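Local coordinates for phenylalanyl-tRNA synthetase beta chain (Pyrococcus horikoshii, PDB 2CXI), which forms, with the alpha subunit, the tetrameric phenylalanyl-tRNA synthetase, which uses ATP to join L-phenylalanine to tRNA(Phe), at residues G104-V109 / F232-G237; K242-L247 / I273-L278; Q124-I129 / I142-F147. All blocks are in the same frame, centred on the assembly; numbering follows the deposited sequence.

Interaction 1. Residues G104-V109 / F232-G237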
# COMPACT_ATOMS: atom_id res chain seq x y z
N GLY A 104 3.48 -5.47 23.61
CA GLY A 104 2.33 -4.58 23.35
C GLY A 104 1.22 -5.45 22.74
O GLY A 104 1.48 -6.34 21.89
N VAL A 105 -0.00 -5.24 23.21
CA VAL A 105 -1.19 -5.84 22.60
C VAL A 105 -2.19 -4.70 22.46
O VAL A 105 -2.11 -3.68 23.21
CB VAL A 105 -1.78 -7.02 23.44
CG1 VAL A 105 -0.78 -8.22 23.46
CG2 VAL A 105 -2.08 -6.54 24.92
N TYR A 106 -3.13 -4.86 21.54
CA TYR A 106 -3.93 -3.75 21.03
C TYR A 106 -5.36 -4.18 20.71
O TYR A 106 -5.62 -5.33 20.35
CB TYR A 106 -3.27 -3.15 19.76
CG TYR A 106 -1.82 -2.79 20.05
CD1 TYR A 106 -1.48 -1.53 20.55
CD2 TYR A 106 -0.81 -3.75 19.92
CE1 TYR A 106 -0.17 -1.23 20.90
CE2 TYR A 106 0.49 -3.46 20.27
CZ TYR A 106 0.80 -2.20 20.77
OH TYR A 106 2.08 -1.96 21.13
N ALA A 107 -6.26 -3.21 20.77
CA ALA A 107 -7.63 -3.43 20.33
C ALA A 107 -8.24 -2.11 19.86
O ALA A 107 -7.80 -1.01 20.23
CB ALA A 107 -8.47 -4.09 21.46
N ILE A 108 -9.26 -2.25 19.03
CA ILE A 108 -10.12 -1.14 18.69
C ILE A 108 -11.51 -1.47 19.19
O ILE A 108 -11.99 -2.58 19.02
CB ILE A 108 -10.10 -0.90 17.15
CG1 ILE A 108 -8.71 -0.46 16.71
CG2 ILE A 108 -11.20 0.15 16.72
CD1 ILE A 108 -8.43 -0.69 15.20
N VAL A 109 -12.16 -0.50 19.79
CA VAL A 109 -13.58 -0.66 20.16
C VAL A 109 -14.38 0.46 19.46
O VAL A 109 -14.12 1.66 19.69
CB VAL A 109 -13.77 -0.60 21.68
CG1 VAL A 109 -15.25 -0.86 22.05
CG2 VAL A 109 -12.92 -1.64 22.38
N PHE A 232 -8.79 3.36 20.38
CA PHE A 232 -7.67 2.48 20.12
C PHE A 232 -6.98 2.28 21.50
O PHE A 232 -6.65 3.26 22.20
CB PHE A 232 -6.72 3.12 19.08
CG PHE A 232 -5.43 2.33 18.85
CD1 PHE A 232 -4.21 2.75 19.43
CD2 PHE A 232 -5.44 1.17 18.06
CE1 PHE A 232 -3.03 2.02 19.23
CE2 PHE A 232 -4.24 0.43 17.86
CZ PHE A 232 -3.05 0.86 18.44
N ILE A 233 -6.81 1.04 21.89
CA ILE A 233 -6.23 0.76 23.25
C ILE A 233 -4.89 0.05 23.11
O ILE A 233 -4.78 -0.89 22.31
CB ILE A 233 -7.20 -0.11 24.09
CG1 ILE A 233 -8.59 0.56 24.27
CG2 ILE A 233 -6.56 -0.48 25.51
CD1 ILE A 233 -9.71 -0.51 24.48
N ASP A 234 -3.87 0.48 23.86
CA ASP A 234 -2.60 -0.27 23.88
C ASP A 234 -2.34 -0.73 25.31
O ASP A 234 -2.66 0.01 26.27
CB ASP A 234 -1.42 0.54 23.31
CG ASP A 234 -0.75 1.48 24.35
OD1 ASP A 234 0.42 1.22 24.77
OD2 ASP A 234 -1.32 2.48 24.82
N VAL A 235 -1.77 -1.92 25.46
CA VAL A 235 -1.32 -2.37 26.77
C VAL A 235 0.06 -2.93 26.62
O VAL A 235 0.29 -3.76 25.74
CB VAL A 235 -2.21 -3.50 27.32
CG1 VAL A 235 -1.88 -3.73 28.83
CG2 VAL A 235 -3.73 -3.22 27.09
N THR A 236 0.98 -2.43 27.45
CA THR A 236 2.36 -2.88 27.40
C THR A 236 2.82 -3.47 28.73
O THR A 236 2.27 -3.13 29.80
CB THR A 236 3.32 -1.74 27.00
OG1 THR A 236 3.10 -0.62 27.87
CG2 THR A 236 3.02 -1.22 25.53
N GLY A 237 3.88 -4.27 28.66
CA GLY A 237 4.49 -4.80 29.87
C GLY A 237 5.45 -5.92 29.56
O GLY A 237 6.00 -5.98 28.46
O HOH W 1 2.17 0.28 22.86
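Tyr106 and Phe232 put their rings on the same face of two neighbouring antiparallel strands, diagonally across the register. The planes lie at 15° but are slid apart, centroids 5.8 Å distant, so overlap is slight and the closest touch is Tyr106 CD1 against Phe232 CZ at 3.6 Å. Different first torsions bring the rings together: Tyr106 CG is anti to its carbonyl carbon (chi1 -54°), whereas Phe232 CG is anti to its backbone N (chi1 174°). Ile108 adds CG1 at the edge of the Phe232 ring, in its plane. Asp234, paired with Tyr106, brings CB to 3.2 Å from Tyr106 CE1, next to the CD1 that Phe232 meets. One water joins their polar ends, 2.8 Å from Tyr106 OH, and donates to Asp234 OD1. A side chain on Gly104 would run into the tyrosine hydroxyl. Val105, Ala107, Ile233 and Val235 point to the other face, where all but Ile233 meet helix 240-255 and Ile233 touches Ile142; Val105 CG2 lies 3.9 Å from Val235 CB. Four backbone bonds tie the strands, two between Val105 and Val235 and two between Ala107 and Ile233. This buried, interior antiparallel pairing, with strand 140-146 beyond 231-237 and strand 260-267 beyond 103-110, belongs to the mixed sheet of the beta subunit's N-terminal fragment; strand 231-237 falls in the B3/4 region, probably part of the amino acid-editing domain.

Interaction 2. Residues K242-L247 / I273-L278; sequences KVMLAL and IETPDL
Helix-on-sheet packing brings Leu247 and selenomethionine Met244, on one side of helix 240-255, against Thr275, Pro276 and Asp277, where strand 272-275 runs out into a loop. Leu247 is buried and directed toward the strand. Its CG is anti to the backbone N (chi1 180°), and the CD2 branch beyond it does the touching, 3.8 Å from Pro276 CB and 3.9 Å from Thr275 CB. The leucine side chain crosses the proline at about a right angle. A cis peptide joins Thr275 to Pro276 where the strand ends. Met244 is less certain: in one of its two conformers its chain bends at both chi2 and chi3, SE lies 3.5 Å from Thr275 CG2, and CE comes 3.8 Å from Asp277 CB, nearer the solvent. Thr275 CG2 is anti to the carbonyl carbon and faces SE, while OG1, between the backbone N and the carbonyl carbon (chi1 64°), is hydrogen-bonded to Tyr106 O of strand 103-110. The carboxylate of Asp277 finds Thr279 OG1 through OD1. Strand 272-275 itself pairs with strand 260-267, so the helix meets the second arm of the beta hairpin that follows it, a layered alpha/beta arrangement in which apolar helix residues cover one face of the sheet.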
# COMPACT_ATOMS: atom_id res chain seq x y z
N LYS A 242 -0.17 -11.35 30.95
CA LYS A 242 -0.66 -10.28 31.82
C LYS A 242 -1.25 -9.07 31.05
O LYS A 242 -2.32 -8.55 31.41
CB LYS A 242 0.41 -9.81 32.81
CG LYS A 242 0.56 -10.72 34.05
CD LYS A 242 1.40 -10.04 35.14
CE LYS A 242 0.74 -8.75 35.57
NZ LYS A 242 -0.05 -9.00 36.80
N VAL A 243 -0.57 -8.67 29.98
CA VAL A 243 -1.08 -7.56 29.13
C VAL A 243 -2.36 -7.97 28.39
O VAL A 243 -3.25 -7.13 28.17
CB VAL A 243 -0.00 -6.97 28.24
CG1 VAL A 243 1.14 -6.35 29.14
CG2 VAL A 243 0.59 -8.03 27.25
N MSE A 244 -2.48 -9.25 28.05
CA MSE A 244 -3.71 -9.74 27.41
C MSE A 244 -4.90 -9.78 28.35
O MSE A 244 -5.99 -9.44 27.97
CB MSE A 244 -3.47 -11.11 26.81
CG MSE A 244 -2.48 -11.05 25.67
SE MSE A 244 -3.41 -10.71 24.01
CE MSE A 244 -4.02 -12.60 23.64
N LEU A 245 -4.67 -10.20 29.58
CA LEU A 245 -5.74 -10.15 30.60
C LEU A 245 -6.27 -8.73 30.74
O LEU A 245 -7.48 -8.52 30.65
CB LEU A 245 -5.21 -10.68 31.95
CG LEU A 245 -6.26 -10.96 33.04
CD1 LEU A 245 -6.76 -9.64 33.72
CD2 LEU A 245 -7.40 -11.84 32.50
N ALA A 246 -5.35 -7.77 30.92
CA ALA A 246 -5.71 -6.37 31.11
C ALA A 246 -6.47 -5.82 29.87
O ALA A 246 -7.51 -5.11 29.97
CB ALA A 246 -4.43 -5.58 31.34
N LEU A 247 -6.01 -6.18 28.69
CA LEU A 247 -6.69 -5.75 27.45
C LEU A 247 -8.11 -6.33 27.41
O LEU A 247 -9.08 -5.64 27.05
CB LEU A 247 -5.90 -6.28 26.24
CG LEU A 247 -6.50 -5.91 24.87
CD1 LEU A 247 -6.33 -4.34 24.65
CD2 LEU A 247 -5.84 -6.73 23.73
N ILE A 273 0.39 -12.04 16.18
CA ILE A 273 -0.78 -12.47 16.99
C ILE A 273 -1.96 -11.58 16.77
O ILE A 273 -1.80 -10.40 16.56
CB ILE A 273 -0.48 -12.46 18.55
CG1 ILE A 273 0.08 -11.09 18.98
CG2 ILE A 273 0.41 -13.63 18.95
CD1 ILE A 273 0.25 -10.88 20.47
N GLU A 274 -3.16 -12.11 16.92
CA GLU A 274 -4.34 -11.32 16.70
C GLU A 274 -4.90 -10.98 18.07
O GLU A 274 -5.24 -11.88 18.84
CB GLU A 274 -5.35 -12.12 15.90
CG GLU A 274 -6.65 -11.37 15.63
CD GLU A 274 -7.78 -12.24 15.06
OE1 GLU A 274 -7.53 -13.43 14.71
OE2 GLU A 274 -8.95 -11.74 14.97
N THR A 275 -4.99 -9.69 18.40
CA THR A 275 -5.54 -9.31 19.74
C THR A 275 -6.77 -8.38 19.62
O THR A 275 -6.86 -7.64 18.64
CB THR A 275 -4.45 -8.66 20.65
OG1 THR A 275 -4.02 -7.45 20.06
CG2 THR A 275 -3.16 -9.50 20.73
N PRO A 276 -7.73 -8.39 20.58
CA PRO A 276 -7.78 -9.32 21.71
C PRO A 276 -8.21 -10.71 21.29
O PRO A 276 -8.87 -10.89 20.25
CB PRO A 276 -8.87 -8.71 22.63
CG PRO A 276 -9.87 -8.07 21.59
CD PRO A 276 -8.92 -7.51 20.52
N ASP A 277 -7.85 -11.68 22.10
CA ASP A 277 -8.36 -13.03 21.93
C ASP A 277 -9.32 -13.32 23.06
O ASP A 277 -8.88 -13.52 24.20
CB ASP A 277 -7.19 -14.00 21.99
CG ASP A 277 -7.61 -15.47 21.83
OD1 ASP A 277 -8.82 -15.81 21.74
OD2 ASP A 277 -6.74 -16.35 21.81
N LEU A 278 -10.62 -13.36 22.77
CA LEU A 278 -11.61 -13.55 23.82
C LEU A 278 -12.20 -14.96 23.81
O LEU A 278 -13.29 -15.18 24.32
CB LEU A 278 -12.69 -12.50 23.70
CG LEU A 278 -12.23 -11.05 23.94
CD1 LEU A 278 -13.45 -10.17 23.76
CD2 LEU A 278 -11.65 -10.82 25.35

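Interaction 3. Residues Q124-I129 / I142-F147; sequences QLQEKI and IGIFDF
Ile129 and Ile142 form the tight end of a helix-on-sheet contact, in which helix 116-133 lies nearly antiparallel to strand 140-146, the next element in the chain, at 163° between the two short axes. The helix and strand axes approach to 8.7 Å, and the isoleucine side chains bridge part of that interval. Ile142 CG1 is anti to its carbonyl carbon (chi1 -61°), and CD1 at its end reaches the helix, 3.7 Å from both CB and CG2 of Ile129; the two side chains cross at about a right angle. Here the packing is apolar and close, with Ile129 buried and lying also on Ala246 and Val249 of helix 240-255, while Ile142 rests on Ile233 and Val235 of the neighbouring strand.

The other part is looser and polar. Partly exposed Gln126 starts toward the strand with CG anti to its backbone N, then runs out extended, passing obliquely over Ile142 and Ile144. Its CG lies 4.0 Å from Ile142 CB, and its CD lies 3.9 Å from Ile144 CD1. The terminal amide is probably turned over in the model: OE1 is placed 2.7 Å from Ile142 O, and with the group turned back this may be a hydrogen bond. An alanine here would probably open a gap over Ile142 CB and Ile144 CD1 and leave Ile142 O without its amide neighbour. Farther round the helix, Gln124 and Lys128 reach instead to backbone carbonyls near the N terminus, those of Asp5 and Lys3. Back at the tight end, the third carbon of Ile129 to approach the strand is its CD1, 4.0 Å from Ile142 CD1.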
# COMPACT_ATOMS: atom_id res chain seq x y z
N GLN A 124 -10.48 5.63 35.22
CA GLN A 124 -10.22 5.07 36.55
C GLN A 124 -9.79 3.58 36.42
O GLN A 124 -8.88 3.13 37.12
CB GLN A 124 -11.48 5.15 37.38
CG GLN A 124 -11.33 4.61 38.76
CD GLN A 124 -12.57 4.87 39.61
OE1 GLN A 124 -12.48 5.47 40.68
NE2 GLN A 124 -13.71 4.36 39.16
N LEU A 125 -10.45 2.85 35.53
CA LEU A 125 -10.13 1.43 35.30
C LEU A 125 -8.69 1.26 34.77
O LEU A 125 -7.90 0.42 35.23
CB LEU A 125 -11.17 0.75 34.41
CG LEU A 125 -10.95 -0.76 34.15
CD1 LEU A 125 -10.95 -1.55 35.45
CD2 LEU A 125 -12.02 -1.27 33.19
N GLN A 126 -8.33 2.13 33.84
CA GLN A 126 -6.98 2.19 33.33
C GLN A 126 -5.97 2.39 34.49
O GLN A 126 -4.98 1.66 34.61
CB GLN A 126 -6.97 3.29 32.25
CG GLN A 126 -5.72 3.87 31.84
CD GLN A 126 -5.95 4.87 30.71
OE1 GLN A 126 -5.08 5.07 29.90
NE2 GLN A 126 -7.14 5.49 30.65
N GLU A 127 -6.26 3.32 35.39
CA GLU A 127 -5.39 3.56 36.53
C GLU A 127 -5.42 2.41 37.53
O GLU A 127 -4.38 2.02 38.04
CB GLU A 127 -5.75 4.87 37.24
CG GLU A 127 -5.63 6.11 36.35
CD GLU A 127 -6.28 7.39 36.93
OE1 GLU A 127 -6.91 7.36 38.04
OE2 GLU A 127 -6.16 8.44 36.27
N LYS A 128 -6.60 1.91 37.87
CA LYS A 128 -6.69 0.83 38.90
C LYS A 128 -6.02 -0.44 38.41
O LYS A 128 -5.30 -1.10 39.16
CB LYS A 128 -8.15 0.52 39.25
CG LYS A 128 -8.91 1.71 39.82
CD LYS A 128 -8.41 2.14 41.21
CE LYS A 128 -8.95 3.52 41.55
NZ LYS A 128 -8.64 3.91 42.98
N ILE A 129 -6.20 -0.80 37.14
CA ILE A 129 -5.46 -1.97 36.63
C ILE A 129 -3.94 -1.76 36.71
O ILE A 129 -3.20 -2.64 37.18
CB ILE A 129 -5.90 -2.36 35.17
CG1 ILE A 129 -7.37 -2.82 35.16
CG2 ILE A 129 -4.94 -3.46 34.62
CD1 ILE A 129 -7.91 -3.11 33.80
N ILE A 142 -1.65 0.98 30.47
CA ILE A 142 -2.73 1.01 29.49
C ILE A 142 -2.81 2.40 28.93
O ILE A 142 -2.93 3.39 29.68
CB ILE A 142 -4.11 0.60 30.12
CG1 ILE A 142 -4.03 -0.83 30.66
CG2 ILE A 142 -5.32 0.79 29.09
CD1 ILE A 142 -5.11 -1.16 31.76
N GLY A 143 -2.79 2.47 27.61
CA GLY A 143 -3.13 3.73 26.91
C GLY A 143 -4.47 3.63 26.16
O GLY A 143 -4.84 2.55 25.64
N ILE A 144 -5.19 4.75 26.12
CA ILE A 144 -6.43 4.84 25.32
C ILE A 144 -6.38 6.08 24.44
O ILE A 144 -5.91 7.14 24.87
CB ILE A 144 -7.67 4.86 26.21
CG1 ILE A 144 -7.76 3.55 27.01
CG2 ILE A 144 -8.92 4.93 25.36
CD1 ILE A 144 -8.72 3.68 28.20
N PHE A 145 -6.85 5.92 23.21
CA PHE A 145 -6.69 6.91 22.14
C PHE A 145 -7.94 6.98 21.28
O PHE A 145 -8.63 5.98 21.11
CB PHE A 145 -5.45 6.61 21.28
CG PHE A 145 -4.17 6.49 22.09
CD1 PHE A 145 -3.75 5.25 22.58
CD2 PHE A 145 -3.45 7.65 22.48
CE1 PHE A 145 -2.60 5.13 23.39
CE2 PHE A 145 -2.30 7.55 23.28
CZ PHE A 145 -1.87 6.28 23.71
N ASP A 146 -8.19 8.15 20.70
CA ASP A 146 -9.23 8.26 19.69
C ASP A 146 -8.73 7.74 18.34
O ASP A 146 -7.85 8.37 17.69
CB ASP A 146 -9.66 9.74 19.58
CG ASP A 146 -10.96 9.93 18.77
OD1 ASP A 146 -11.21 9.18 17.80
OD2 ASP A 146 -11.80 10.77 19.13
N PHE A 147 -9.27 6.60 17.93
CA PHE A 147 -8.81 5.92 16.72
C PHE A 147 -8.96 6.77 15.44
O PHE A 147 -8.11 6.70 14.51
CB PHE A 147 -9.53 4.58 16.55
CG PHE A 147 -9.13 3.83 15.29
CD1 PHE A 147 -7.85 3.32 15.16
CD2 PHE A 147 -10.02 3.71 14.22
CE1 PHE A 147 -7.43 2.63 13.97
CE2 PHE A 147 -9.63 3.02 13.02
CZ PHE A 147 -8.32 2.48 12.93

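Overall arrangement
All three contacts involve one mixed sheet, but at different depths. Interaction 1 is core, strand to strand, and mixes backbone bonds with aromatic and aliphatic packing; its centre lies about 8 Å from that of interaction 2 and 9 Å from that of interaction 3. Interaction 2 is also buried, yet relies on apolar side-chain packing from helix 240-255, whose Val243 also packs on Thr236 and Gly237. Interaction 3 is a surface contact, apolar at the isoleucines, polar at a partly exposed glutamine, and joins interaction 1 through the backbone pairing of strand 140-146 with strand 231-237. Both helices pack on the sheet face that carries Ile142, Val235 and Val105, and touch at Ala246 and Ile129.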